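Local coordinates for protein cpftsy (Physcomitrella patens, PDB 4AK9) that probably acts as the chloroplast receptor for the signal recognition particle, a GTPase of the SIMIBI class that takes part in protein transport during chloroplast biogenesis, at residues T38-D43 against K75-G80; E51-L56 against K64-I69; G279-V284 against Q310-A315. All blocks are in the same frame, centred on the assembly; numbering follows the deposited sequence.

Contact 1 (T38-D43 against K75-G80); sequences TYWNLD and KDILAG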
loop_
_atom_site.group_PDB
_atom_site.type_symbol
_atom_site.label_atom_id
_atom_site.label_comp_id
_atom_site.label_asym_id
_atom_site.label_seq_id
_atom_site.Cartn_x
_atom_site.Cartn_y
_atom_site.Cartn_z
ATOM N N THR A 38 15.018 20.830 -3.857
ATOM C CA THR A 38 15.681 22.109 -3.578
ATOM C C THR A 38 16.747 21.936 -2.498
ATOM O O THR A 38 17.671 22.741 -2.394
ATOM C CB THR A 38 14.697 23.228 -3.158
ATOM O OG1 THR A 38 14.220 23.004 -1.816
ATOM C CG2 THR A 38 13.532 23.304 -4.127
ATOM N N TYR A 39 16.627 20.885 -1.692
ATOM C CA TYR A 39 17.639 20.617 -0.674
ATOM C C TYR A 39 18.738 19.706 -1.184
ATOM O O TYR A 39 19.648 19.331 -0.427
ATOM C CB TYR A 39 17.016 20.011 0.589
ATOM C CG TYR A 39 16.050 20.948 1.267
ATOM C CD1 TYR A 39 16.508 22.040 2.001
ATOM C CD2 TYR A 39 14.682 20.754 1.164
ATOM C CE1 TYR A 39 15.621 22.910 2.617
ATOM C CE2 TYR A 39 13.786 21.613 1.778
ATOM C CZ TYR A 39 14.259 22.691 2.504
ATOM O OH TYR A 39 13.362 23.545 3.114
ATOM N N TRP A 40 18.659 19.331 -2.459
ATOM C CA TRP A 40 19.636 18.396 -3.001
ATOM C C TRP A 40 21.027 19.032 -3.195
ATOM O O TRP A 40 21.161 20.147 -3.726
ATOM C CB TRP A 40 19.181 17.765 -4.320
ATOM C CG TRP A 40 20.147 16.712 -4.753
ATOM C CD1 TRP A 40 20.162 15.399 -4.368
ATOM C CD2 TRP A 40 21.303 16.898 -5.583
ATOM N NE1 TRP A 40 21.223 14.747 -4.955
ATOM C CE2 TRP A 40 21.949 15.654 -5.689
ATOM C CE3 TRP A 40 21.846 18.005 -6.260
ATOM C CZ2 TRP A 40 23.112 15.471 -6.455
ATOM C CZ3 TRP A 40 23.003 17.832 -7.009
ATOM C CH2 TRP A 40 23.628 16.582 -7.097
ATOM N N ASN A 41 22.036 18.295 -2.740
ATOM C CA ASN A 41 23.439 18.557 -3.028
ATOM C C ASN A 41 24.177 17.236 -2.857
ATOM O O ASN A 41 23.606 16.264 -2.344
ATOM C CB ASN A 41 23.991 19.643 -2.101
ATOM C CG ASN A 41 23.932 19.252 -0.639
ATOM O OD1 ASN A 41 24.574 18.279 -0.221
ATOM N ND2 ASN A 41 23.170 20.008 0.148
ATOM N N LEU A 42 25.445 17.192 -3.253
ATOM C CA LEU A 42 26.187 15.934 -3.321
ATOM C C LEU A 42 26.471 15.287 -1.977
ATOM O O LEU A 42 26.623 14.055 -1.880
ATOM C CB LEU A 42 27.521 16.140 -4.053
ATOM C CG LEU A 42 27.440 16.270 -5.569
ATOM C CD1 LEU A 42 28.802 16.755 -6.130
ATOM C CD2 LEU A 42 27.039 14.942 -6.198
ATOM N N ASP A 43 26.560 16.124 -0.952
ATOM C CA ASP A 43 26.866 15.666 0.400
ATOM C C ASP A 43 25.658 14.919 0.939
ATOM O O ASP A 43 25.783 13.805 1.460
ATOM C CB ASP A 43 27.181 16.862 1.307
ATOM C CG ASP A 43 27.554 16.451 2.728
ATOM O OD1 ASP A 43 28.301 15.445 2.914
ATOM O OD2 ASP A 43 27.094 17.160 3.658
ATOM N N LYS A 75 22.879 6.115 -9.794
ATOM C CA LYS A 75 24.005 5.801 -10.704
ATOM C C LYS A 75 24.337 6.992 -11.595
ATOM O O LYS A 75 25.512 7.308 -11.810
ATOM C CB LYS A 75 23.720 4.605 -11.621
ATOM C CG LYS A 75 22.975 3.447 -10.991
ATOM C CD LYS A 75 23.873 2.510 -10.216
ATOM C CE LYS A 75 23.074 1.277 -9.810
ATOM N NZ LYS A 75 23.934 0.196 -9.231
ATOM N N ASP A 76 23.303 7.627 -12.144
ATOM C CA ASP A 76 23.499 8.785 -13.023
ATOM C C ASP A 76 24.147 9.954 -12.271
ATOM O O ASP A 76 24.936 10.733 -12.849
ATOM C CB ASP A 76 22.170 9.220 -13.669
ATOM C CG ASP A 76 21.644 8.203 -14.691
ATOM O OD1 ASP A 76 22.356 7.221 -14.998
ATOM O OD2 ASP A 76 20.516 8.389 -15.200
ATOM N N ILE A 77 23.827 10.084 -10.982
ATOM C CA ILE A 77 24.478 11.108 -10.167
ATOM C C ILE A 77 25.951 10.768 -9.934
ATOM O O ILE A 77 26.834 11.627 -10.094
ATOM C CB ILE A 77 23.775 11.310 -8.804
ATOM C CG1 ILE A 77 22.439 12.024 -9.009
ATOM C CG2 ILE A 77 24.650 12.139 -7.857
ATOM C CD1 ILE A 77 21.547 12.071 -7.751
ATOM N N LEU A 78 26.214 9.520 -9.545
ATOM C CA LEU A 78 27.583 9.079 -9.257
ATOM C C LEU A 78 28.448 9.172 -10.520
ATOM O O LEU A 78 29.665 9.343 -10.423
ATOM C CB LEU A 78 27.568 7.655 -8.699
ATOM C CG LEU A 78 28.846 6.902 -8.313
ATOM C CD1 LEU A 78 29.347 7.298 -6.931
ATOM C CD2 LEU A 78 28.576 5.405 -8.361
ATOM N N ALA A 79 27.807 9.101 -11.692
ATOM C CA ALA A 79 28.490 9.116 -12.992
ATOM C C ALA A 79 28.658 10.527 -13.568
ATOM O O ALA A 79 29.296 10.706 -14.606
ATOM C CB ALA A 79 27.744 8.237 -13.995
ATOM N N GLY A 80 28.071 11.521 -12.908
ATOM C CA GLY A 80 28.202 12.902 -13.338
ATOM C C GLY A 80 27.160 13.384 -14.329
ATOM O O GLY A 80 27.193 14.559 -14.726
#

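Contact 2 (E51-L56 against K64-I69); sequences ELEEVL and KTALKI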
loop_
_atom_site.group_PDB
_atom_site.type_symbol
_atom_site.label_atom_id
_atom_site.label_comp_id
_atom_site.label_asym_id
_atom_site.label_seq_id
_atom_site.Cartn_x
_atom_site.Cartn_y
_atom_site.Cartn_z
ATOM N N GLU A 51 14.786 9.935 1.072
ATOM C CA GLU A 51 13.549 10.673 1.281
ATOM C C GLU A 51 12.666 10.654 0.036
ATOM O O GLU A 51 11.439 10.499 0.152
ATOM C CB GLU A 51 13.816 12.117 1.710
ATOM C CG GLU A 51 14.556 12.247 3.034
ATOM C CD GLU A 51 14.741 13.702 3.462
ATOM O OE1 GLU A 51 13.751 14.471 3.389
ATOM O OE2 GLU A 51 15.875 14.072 3.858
ATOM N N LEU A 52 13.275 10.833 -1.135
ATOM C CA LEU A 52 12.570 10.765 -2.415
ATOM C C LEU A 52 11.894 9.400 -2.601
ATOM O O LEU A 52 10.707 9.325 -2.982
ATOM C CB LEU A 52 13.541 10.992 -3.586
ATOM C CG LEU A 52 12.931 10.812 -4.982
ATOM C CD1 LEU A 52 11.791 11.795 -5.118
ATOM C CD2 LEU A 52 13.984 11.053 -6.093
ATOM N N GLU A 53 12.641 8.341 -2.332
ATOM C CA GLU A 53 12.127 7.002 -2.502
ATOM C C GLU A 53 10.939 6.775 -1.570
ATOM O O GLU A 53 9.925 6.186 -2.000
ATOM C CB GLU A 53 13.195 5.970 -2.251
ATOM C CG GLU A 53 12.900 4.683 -2.928
ATOM C CD GLU A 53 14.080 3.745 -2.949
ATOM O OE1 GLU A 53 15.257 4.200 -3.094
ATOM O OE2 GLU A 53 13.820 2.535 -2.803
ATOM N N GLU A 54 11.040 7.272 -0.345
ATOM C CA GLU A 54 9.925 7.204 0.615
ATOM C C GLU A 54 8.695 7.997 0.158
ATOM O O GLU A 54 7.587 7.562 0.374
ATOM C CB GLU A 54 10.367 7.609 2.035
ATOM C CG GLU A 54 11.443 6.667 2.602
ATOM C CD GLU A 54 11.167 6.208 4.036
ATOM O OE1 GLU A 54 11.382 7.008 4.985
ATOM O OE2 GLU A 54 10.739 5.036 4.207
ATOM N N VAL A 55 8.867 9.127 -0.515
ATOM C CA VAL A 55 7.728 9.846 -1.043
ATOM C C VAL A 55 7.004 8.982 -2.089
ATOM O O VAL A 55 5.749 8.869 -2.096
ATOM C CB VAL A 55 8.161 11.209 -1.614
ATOM C CG1 VAL A 55 7.037 11.794 -2.420
ATOM C CG2 VAL A 55 8.552 12.141 -0.441
ATOM N N LEU A 56 7.767 8.315 -2.940
ATOM C CA LEU A 56 7.184 7.373 -3.897
ATOM C C LEU A 56 6.417 6.227 -3.228
ATOM O O LEU A 56 5.335 5.857 -3.709
ATOM C CB LEU A 56 8.242 6.781 -4.824
ATOM C CG LEU A 56 9.051 7.787 -5.665
ATOM C CD1 LEU A 56 9.958 7.031 -6.627
ATOM C CD2 LEU A 56 8.113 8.744 -6.413
ATOM N N LYS A 64 9.916 -2.586 -4.694
ATOM C CA LYS A 64 10.791 -2.928 -5.810
ATOM C C LYS A 64 10.803 -1.908 -6.937
ATOM O O LYS A 64 11.855 -1.657 -7.535
ATOM C CB LYS A 64 10.461 -4.311 -6.355
ATOM C CG LYS A 64 10.794 -5.388 -5.357
ATOM C CD LYS A 64 10.496 -6.741 -5.950
ATOM C CE LYS A 64 10.046 -7.688 -4.848
ATOM N NZ LYS A 64 8.734 -8.343 -5.182
ATOM N N THR A 65 9.640 -1.337 -7.236
ATOM C CA THR A 65 9.517 -0.356 -8.322
ATOM C C THR A 65 10.232 0.961 -7.934
ATOM O O THR A 65 10.992 1.549 -8.736
ATOM C CB THR A 65 8.008 -0.083 -8.632
ATOM O OG1 THR A 65 7.370 -1.316 -9.030
ATOM C CG2 THR A 65 7.816 0.965 -9.737
ATOM N N ALA A 66 9.995 1.421 -6.712
ATOM C CA ALA A 66 10.644 2.636 -6.195
ATOM C C ALA A 66 12.167 2.450 -6.130
ATOM O O ALA A 66 12.920 3.386 -6.433
ATOM C CB ALA A 66 10.077 3.013 -4.786
ATOM N N LEU A 67 12.612 1.250 -5.744
ATOM C CA LEU A 67 14.049 0.940 -5.670
ATOM C C LEU A 67 14.680 1.117 -7.051
ATOM O O LEU A 67 15.697 1.805 -7.213
ATOM C CB LEU A 67 14.260 -0.485 -5.136
ATOM C CG LEU A 67 15.647 -1.136 -5.192
ATOM C CD1 LEU A 67 16.715 -0.197 -4.660
ATOM C CD2 LEU A 67 15.606 -2.415 -4.372
ATOM N N LYS A 68 14.057 0.549 -8.072
ATOM C CA LYS A 68 14.679 0.617 -9.386
ATOM C C LYS A 68 14.588 2.000 -10.029
ATOM O O LYS A 68 15.489 2.392 -10.775
ATOM C CB LYS A 68 14.134 -0.452 -10.317
ATOM C CG LYS A 68 12.742 -0.189 -10.762
ATOM C CD LYS A 68 12.356 -1.160 -11.859
ATOM C CE LYS A 68 12.499 -2.588 -11.394
ATOM N NZ LYS A 68 11.754 -3.508 -12.296
ATOM N N ILE A 69 13.518 2.748 -9.742
ATOM C CA ILE A 69 13.443 4.134 -10.212
ATOM C C ILE A 69 14.550 4.995 -9.629
ATOM O O ILE A 69 15.246 5.701 -10.357
ATOM C CB ILE A 69 12.085 4.773 -9.855
ATOM C CG1 ILE A 69 10.999 4.124 -10.704
ATOM C CG2 ILE A 69 12.120 6.275 -10.104
ATOM C CD1 ILE A 69 9.569 4.434 -10.254
HETATM O O HOH W 1 17.076 3.216 -4.954
#

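Contact 3 (G279-V284 against Q310-A315); sequences GCVVSV and QSFVDA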
loop_
_atom_site.group_PDB
_atom_site.type_symbol
_atom_site.label_atom_id
_atom_site.label_comp_id
_atom_site.label_asym_id
_atom_site.label_seq_id
_atom_site.Cartn_x
_atom_site.Cartn_y
_atom_site.Cartn_z
ATOM N N GLY A 279 0.524 5.655 -7.813
ATOM C CA GLY A 279 1.751 4.961 -8.204
ATOM C C GLY A 279 1.494 3.482 -8.454
ATOM O O GLY A 279 2.299 2.798 -9.098
ATOM N N CYS A 280 0.355 2.968 -7.964
ATOM C CA CYS A 280 0.026 1.560 -8.177
ATOM C C CYS A 280 -0.066 1.211 -9.671
ATOM O O CYS A 280 0.214 0.073 -10.070
ATOM C CB CYS A 280 -1.273 1.148 -7.445
ATOM S SG CYS A 280 -2.786 1.851 -8.132
ATOM N N VAL A 281 -0.417 2.188 -10.497
ATOM C CA VAL A 281 -0.386 2.011 -11.952
ATOM C C VAL A 281 1.008 1.570 -12.431
ATOM O O VAL A 281 1.146 0.661 -13.278
ATOM C CB VAL A 281 -0.799 3.308 -12.662
ATOM C CG1 VAL A 281 -0.629 3.195 -14.185
ATOM C CG2 VAL A 281 -2.240 3.654 -12.305
ATOM N N VAL A 282 2.040 2.237 -11.938
ATOM C CA VAL A 282 3.401 1.921 -12.346
ATOM C C VAL A 282 3.828 0.572 -11.806
ATOM O O VAL A 282 4.395 -0.257 -12.519
ATOM C CB VAL A 282 4.374 3.042 -11.862
ATOM C CG1 VAL A 282 5.814 2.750 -12.370
ATOM C CG2 VAL A 282 3.866 4.379 -12.356
ATOM N N SER A 283 3.505 0.324 -10.551
ATOM C CA SER A 283 3.884 -0.928 -9.910
ATOM C C SER A 283 3.276 -2.137 -10.591
ATOM O O SER A 283 3.938 -3.170 -10.742
ATOM C CB SER A 283 3.453 -0.907 -8.453
ATOM O OG SER A 283 4.096 0.187 -7.767
ATOM N N VAL A 284 2.005 -2.033 -10.979
ATOM C CA VAL A 284 1.364 -3.181 -11.632
ATOM C C VAL A 284 1.972 -3.459 -13.010
ATOM O O VAL A 284 2.224 -4.610 -13.368
ATOM C CB VAL A 284 -0.212 -3.089 -11.635
ATOM C CG1 VAL A 284 -0.711 -2.180 -12.710
ATOM C CG2 VAL A 284 -0.810 -4.474 -11.889
ATOM N N GLN A 310 2.877 8.786 -21.312
ATOM C CA GLN A 310 3.282 10.189 -21.203
ATOM C C GLN A 310 2.232 11.082 -20.513
ATOM O O GLN A 310 2.571 11.899 -19.657
ATOM C CB GLN A 310 3.701 10.751 -22.562
ATOM C CG GLN A 310 4.488 12.053 -22.444
ATOM C CD GLN A 310 5.725 11.923 -21.572
ATOM O OE1 GLN A 310 6.661 11.178 -21.893
ATOM N NE2 GLN A 310 5.738 12.654 -20.445
ATOM N N SER A 311 0.964 10.926 -20.878
ATOM C CA SER A 311 -0.100 11.720 -20.251
ATOM C C SER A 311 -0.183 11.456 -18.762
ATOM O O SER A 311 -0.423 12.370 -17.966
ATOM C CB SER A 311 -1.452 11.355 -20.861
ATOM O OG SER A 311 -1.368 11.453 -22.277
ATOM N N PHE A 312 -0.002 10.197 -18.387
ATOM C CA PHE A 312 -0.052 9.830 -16.981
ATOM C C PHE A 312 1.081 10.504 -16.221
ATOM O O PHE A 312 0.871 11.082 -15.141
ATOM C CB PHE A 312 0.027 8.303 -16.853
ATOM C CG PHE A 312 0.162 7.809 -15.447
ATOM C CD1 PHE A 312 -0.932 7.784 -14.591
ATOM C CD2 PHE A 312 1.400 7.360 -14.971
ATOM C CE1 PHE A 312 -0.785 7.314 -13.267
ATOM C CE2 PHE A 312 1.546 6.883 -13.641
ATOM C CZ PHE A 312 0.435 6.861 -12.807
ATOM N N VAL A 313 2.290 10.454 -16.783
ATOM C CA VAL A 313 3.432 11.019 -16.090
ATOM C C VAL A 313 3.233 12.536 -15.949
ATOM O O VAL A 313 3.483 13.122 -14.878
ATOM C CB VAL A 313 4.777 10.696 -16.807
ATOM C CG1 VAL A 313 5.936 11.456 -16.141
ATOM C CG2 VAL A 313 5.042 9.177 -16.766
ATOM N N ASP A 314 2.742 13.163 -17.010
ATOM C CA ASP A 314 2.428 14.602 -16.947
ATOM C C ASP A 314 1.318 14.972 -15.941
ATOM O O ASP A 314 1.299 16.078 -15.399
ATOM C CB ASP A 314 2.067 15.121 -18.331
ATOM C CG ASP A 314 3.258 15.109 -19.288
ATOM O OD1 ASP A 314 4.420 15.141 -18.821
ATOM O OD2 ASP A 314 3.010 15.071 -20.513
ATOM N N ALA A 315 0.398 14.046 -15.693
ATOM C CA ALA A 315 -0.635 14.257 -14.690
ATOM C C ALA A 315 -0.098 14.159 -13.258
ATOM O O ALA A 315 -0.566 14.868 -12.367
ATOM C CB ALA A 315 -1.797 13.289 -14.906
#

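Contact 1 (T38-D43 against K75-G80)
Ile77 brings its two methyls, CD1 and CG2, up to the NE1-to-CZ2 margin of the Trp40 indole. CD1 comes in obliquely, 3.9 Å from Trp40 NE1, and CG2 lies much closer to the ring plane, beyond the benzene carbon, 3.9 Å from Trp40 CZ2. The two side chains slide past one another in opposite directions. Trp40 reaches across because its CG stands anti to the backbone N (chi1 -174°), which carries the indole away from the loop and toward helix 63-78. Leu42 adds a smaller apolar touch: its CD2 meets the same Ile77 methyl, with 4.0 Å between Leu42 CD2 and Ile77 CG2, so that this one branch serves both loop residues. The meeting of Ile77 CD1 with the indole nitrogen is purely van der Waals, since Trp40 NE1 spends its hydrogen on the hydroxyl of Ser45 at the start of the next helix. Ile88 of helix 85-101 packs on both Trp40 and Ile77 and carries the apolar cluster onto a third helix. Just beyond Ile77 the helix closes in a Schellman motif, with Gly80 at positive phi and its N bonded to Ile77 O at 3.1 Å. This is small apolar packing at the outer end of an SRP54-type helical bundle, where the loop joining helices 32-37 and 45-58 packs on the C-terminal end of helix 63-78.

Contact 2 (E51-L56 against K64-I69)
Helices 45-58 and 63-78 run roughly antiparallel here, their short segments inclined at 144° with axes 9.4 Å apart at closest approach, and the backbones come nearest at Glu53 and Ala66. The small Ala66 permits this approach: its CB faces the other helix, 3.8 Å from Glu53 CG and 4.2 Å from Leu56 CB. One turn further along helix 63-78, Ile69 CG2 meets Leu56 CD1 at 4.2 Å, and these two side chains cross at a slant. Glu53 holds its CG anti to the backbone N (chi1 -157°) and runs on extended, which brings the carboxylate over the backbone of Ala66 and Leu67, with Glu53 OE2 3.3 Å from Leu67 CA. A water donates to both Glu53 OE1, at 2.8 Å, and Leu67 O, at 3.0 Å, tying the acid to the opposite helix. The buried carboxylate has further partners: Arg74 forms a salt bridge with OE1, and His212 of the second subunit hydrogen-bonds OE2. These would help to stabilise a negative charge. An apolar seam with a bridged acid at its border thus joins two consecutive helices as an antiparallel hairpin, part of the SRP54-type helical bundle.

Contact 3 (G279-V284 against Q310-A315)
One face of the Phe312 ring carries Val281, whose CG1 lies 4.2 Å from the ring centroid and 17° off its normal in a CH-pi contact. Val281 and Phe312 approach from opposite directions, and the valine also presses on the outer end of the ring, with Val281 CB 3.8 Å from Phe312 CZ. Val282 meets the ring obliquely, bringing its CG2 to 3.6 Å from Phe312 CE2, so two successive residues of helix 280-288 share one phenyl group. Phe312 reaches them because its CG stands anti to the backbone N (chi1 173°), sending the ring out from helix 309-316 across a backbone gap of 9.3 Å between Val281 CA and Phe312 CA. Further aromatics gather round it: Phe23 meets the ring edge-to-face, and Phe307 packs against both Phe312 and Val281. Leu100 of helix 85-101 adds an aliphatic side chain to this cluster. On its own helix, Gln310 NE2 donates to Asp314 OD1 at 3.2 Å. The acceptor lies near the amide plane of Gln310, but the donor stands well above the plane of the carboxylate. Across the contact the chemistry is wholly apolar: dispersion and shape fit, with a CH-pi component, join helices 280-288 and 309-316 of the GTPase domain. Polar bonds elsewhere, such as Ala315 O to Arg27, also hold helix 309-316, so the phenyl-valine fit is one of several restraints on it.

Contacts 1 and 2 both use helix 63-78 of the SRP54-type helical bundle, with centres 16 Å apart; along the chain contact 2 is nested inside the loop closed by contact 1. Contact 1 lies at the outer end of the bundle, while contact 2 lies nearer the GTPase domain. Contact 3 follows later in sequence, within that domain, 25 Å from contact 1 and 14 Å from contact 2, centre to centre. Contacts 2 and 3 touch directly: Thr65 CG2 packs 3.8 Å from Val282 CG1. Asp286 binds both Thr65 and Lys68, reinforcing this junction. Helix 63-78 thus spans from the outer loop to the GTPase domain, physically linking the two parts of the receptor.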